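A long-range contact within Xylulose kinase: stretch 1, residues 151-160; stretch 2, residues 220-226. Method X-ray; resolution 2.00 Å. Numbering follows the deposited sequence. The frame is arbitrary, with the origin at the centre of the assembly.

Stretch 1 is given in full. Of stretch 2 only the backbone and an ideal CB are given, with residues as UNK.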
# COMPACT_ATOMS: atom_id res chain seq x y z
N ALA A 151 -8.75 9.07 20.33
CA ALA A 151 -9.21 8.78 21.69
C ALA A 151 -8.36 9.55 22.69
O ALA A 151 -8.87 10.05 23.70
CB ALA A 151 -9.16 7.29 21.99
N GLU A 152 -7.08 9.66 22.41
CA GLU A 152 -6.17 10.32 23.35
C GLU A 152 -6.30 11.85 23.30
O GLU A 152 -6.27 12.51 24.33
CB GLU A 152 -4.72 9.88 23.10
CG GLU A 152 -3.68 10.54 24.01
CD GLU A 152 -3.87 10.22 25.49
OE1 GLU A 152 -3.38 11.00 26.34
OE2 GLU A 152 -4.52 9.19 25.80
N ASN A 153 -6.46 12.39 22.10
CA ASN A 153 -6.41 13.84 21.93
C ASN A 153 -7.75 14.53 21.77
O ASN A 153 -7.85 15.73 22.03
CB ASN A 153 -5.51 14.18 20.75
CG ASN A 153 -4.06 13.83 21.02
OD1 ASN A 153 -3.35 14.59 21.67
ND2 ASN A 153 -3.62 12.67 20.55
N GLU A 154 -8.76 13.78 21.32
CA GLU A 154 -10.09 14.33 21.05
C GLU A 154 -11.19 13.39 21.56
O GLU A 154 -11.97 12.84 20.76
CB GLU A 154 -10.28 14.57 19.54
CG GLU A 154 -9.18 15.37 18.86
CD GLU A 154 -9.52 15.73 17.42
OE1 GLU A 154 -10.47 15.15 16.85
OE2 GLU A 154 -8.82 16.60 16.83
N PRO A 155 -11.26 13.19 22.88
CA PRO A 155 -12.23 12.27 23.48
C PRO A 155 -13.69 12.51 23.07
O PRO A 155 -14.41 11.53 22.87
CB PRO A 155 -12.06 12.48 24.99
CG PRO A 155 -10.68 13.06 25.16
CD PRO A 155 -10.35 13.79 23.89
N GLU A 156 -14.12 13.77 22.97
CA GLU A 156 -15.50 14.07 22.56
C GLU A 156 -15.82 13.52 21.18
O GLU A 156 -16.95 13.09 20.92
CB GLU A 156 -15.78 15.58 22.59
CG GLU A 156 -15.70 16.21 23.97
CD GLU A 156 -14.33 16.05 24.59
OE1 GLU A 156 -13.30 16.33 23.91
OE2 GLU A 156 -14.28 15.66 25.78
N ASN A 157 -14.82 13.56 20.30
CA ASN A 157 -14.94 13.03 18.94
C ASN A 157 -14.92 11.51 18.90
O ASN A 157 -15.65 10.90 18.12
CB ASN A 157 -13.77 13.55 18.07
CG ASN A 157 -13.99 14.97 17.58
OD1 ASN A 157 -13.06 15.61 17.05
ND2 ASN A 157 -15.20 15.46 17.73
N VAL A 158 -14.06 10.89 19.70
CA VAL A 158 -13.94 9.44 19.62
C VAL A 158 -15.24 8.79 20.08
O VAL A 158 -15.65 7.76 19.53
CB VAL A 158 -12.72 8.89 20.36
CG1 VAL A 158 -13.09 8.44 21.81
CG2 VAL A 158 -12.15 7.72 19.58
N LYS A 159 -15.91 9.42 21.04
CA LYS A 159 -17.16 8.91 21.59
C LYS A 159 -18.34 9.02 20.63
O LYS A 159 -19.36 8.36 20.83
CB LYS A 159 -17.50 9.62 22.91
CG LYS A 159 -16.60 9.23 24.09
CD LYS A 159 -17.02 9.99 25.35
CE LYS A 159 -15.95 9.89 26.44
NZ LYS A 159 -16.19 10.89 27.53
N LYS A 160 -18.22 9.85 19.59
CA LYS A 160 -19.29 9.97 18.58
C LYS A 160 -19.19 8.92 17.46
O LYS A 160 -20.08 8.82 16.61
CB LYS A 160 -19.27 11.37 17.93
CG LYS A 160 -19.47 12.54 18.89
CD LYS A 160 -19.57 13.85 18.09
CE LYS A 160 -19.34 15.06 18.98
NZ LYS A 160 -19.58 16.35 18.25
N UNK A 220 -7.90 0.73 22.34
CA UNK A 220 -7.51 2.13 22.18
C UNK A 220 -8.58 3.12 22.63
O UNK A 220 -8.28 4.28 22.91
CB UNK A 220 -7.16 2.40 20.71
N UNK A 221 -9.84 2.67 22.69
CA UNK A 221 -10.94 3.50 23.17
C UNK A 221 -10.93 3.65 24.69
O UNK A 221 -11.52 4.57 25.25
CB UNK A 221 -12.28 2.91 22.72
N UNK A 222 -10.26 2.71 25.35
CA UNK A 222 -10.23 2.66 26.81
C UNK A 222 -9.77 3.98 27.42
O UNK A 222 -10.30 4.41 28.45
CB UNK A 222 -9.31 1.53 27.28
N UNK A 223 -8.80 4.62 26.76
CA UNK A 223 -8.24 5.88 27.24
C UNK A 223 -9.30 6.95 27.41
O UNK A 223 -9.21 7.77 28.33
CB UNK A 223 -7.16 6.38 26.28
N UNK A 224 -10.28 6.97 26.52
CA UNK A 224 -11.32 7.99 26.59
C UNK A 224 -12.55 7.55 27.39
O UNK A 224 -13.24 8.39 27.98
CB UNK A 224 -11.75 8.38 25.17
N UNK A 225 -12.82 6.25 27.46
CA UNK A 225 -14.14 5.78 27.88
C UNK A 225 -14.20 4.88 29.12
O UNK A 225 -15.27 4.69 29.69
CB UNK A 225 -14.77 5.02 26.71
N UNK A 226 -13.08 4.30 29.53
CA UNK A 226 -13.12 3.25 30.54
C UNK A 226 -13.27 1.90 29.85
O UNK A 226 -13.77 1.85 28.72
CB UNK A 226 -14.26 3.48 31.53

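At position 220 the CA-to-CB bond runs sideways to stretch 1, and the ideal CB lies 5.4 Å from Ala151 CB. The backbone comes much closer: the carbonyl O of position 220 is 3.3 Å from Ala151 CB, a separation that suits the small methyl of Ala151. Stretch 1 offers no polar partner here, so many helix-compatible side chains would do, apolar ones most naturally beside the methyl. The deposited residue is Val220, with chi1 in the m well; its side chain stays 5.3 Å from stretch 1 at its nearest.

Position 221 also points sideways, its ideal CB again 5.4 Å from Ala151 CB. The methyl groups of Val158 lie further off, within reach of a longer side chain but not of a short one. Leucine, isoleucine or methionine could bridge the gap. Leu221 does so: with chi1 m and chi2 t, its end comes nearer than its CB, and CD2 packs 3.5 Å from Val158 CG2, an apolar contact.

Position 222 points away, with nothing of stretch 1 within 5.5 Å of its ideal CB. This contact hardly restricts the choice. Glu222 makes no contact with stretch 1.

Position 223 points toward stretch 1, and its ideal CB lies 3.9 Å from Glu152 OE2 and 4.8 Å from Ala151 O. The carboxylate would favour a basic or neutral polar group, but a small side chain also fits. Ala223 takes the simpler course: its CB rests 3.9 Å from Glu152 OE2, without a hydrogen bond to it.

Position 224 is the tightest. Its CB points directly toward stretch 1, where the ideal atom is already 3.6 Å from Val158 CG1, 3.6 Å from Ala151 O and 4.1 Å from Pro155 CB. Three neighbours so close to the first side-chain carbon leave little room for growth, and alanine is the natural choice, with glycine or serine less filling or less apolar. Ala224 has the largest area covered by the other stretch, and its CB makes apolar contacts with Val158 CG1 at 3.6 Å, Pro155 CB at 4.0 Å and Ala151 CB at 4.3 Å. Its backbone also takes part: Ala224 O lies 3.5 Å from Lys159 CE and accepts a hydrogen bond from a water at 2.7 Å from that O, while the same water accepts a weak one from Lys159 NZ, 3.4 Å from the water O.

Position 225 points sideways, its ideal CB 5.0 Å from Lys159 CE. A long side chain could lie along the lysine's methylenes, and an acidic end would suit the positive neighbourhood. Glu225, with chi1 m and chi2 t, places CG 4.0 Å from Lys159 CG; the contact with Lys159 runs between the two CG atoms, and no salt bridge forms. Glu225 OE2 ends 4.1 Å from Val158 CG1.

Position 226 is out of reach of stretch 1, but its phi/psi of 90/156° would jam a CB against the preceding carbonyl O. That backbone calls for glycine, and Gly226 closes the helix, its N donating a hydrogen bond to Glu222 O, with Gly226 N 3.0 Å from Glu222 O.

Stretch 2, residues 220-226: VLEAAEG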
# COMPACT_ATOMS: atom_id res chain seq x y z
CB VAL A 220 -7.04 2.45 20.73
CG1 VAL A 220 -6.02 1.41 20.28
CG2 VAL A 220 -8.24 2.52 19.76
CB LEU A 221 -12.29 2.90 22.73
CG LEU A 221 -12.58 2.94 21.23
CD1 LEU A 221 -13.93 2.31 20.88
CD2 LEU A 221 -12.48 4.38 20.67
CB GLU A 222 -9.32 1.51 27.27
CG GLU A 222 -9.31 1.22 28.76
CD GLU A 222 -8.89 -0.23 29.02
OE1 GLU A 222 -9.65 -1.16 28.66
OE2 GLU A 222 -7.80 -0.43 29.57
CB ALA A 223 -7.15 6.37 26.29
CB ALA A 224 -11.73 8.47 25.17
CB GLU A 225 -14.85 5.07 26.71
CG GLU A 225 -14.90 5.88 25.40
CD GLU A 225 -15.73 5.20 24.29
OE1 GLU A 225 -16.76 4.57 24.59
OE2 GLU A 225 -15.36 5.33 23.11
O HOH W 1 -14.01 9.98 30.00
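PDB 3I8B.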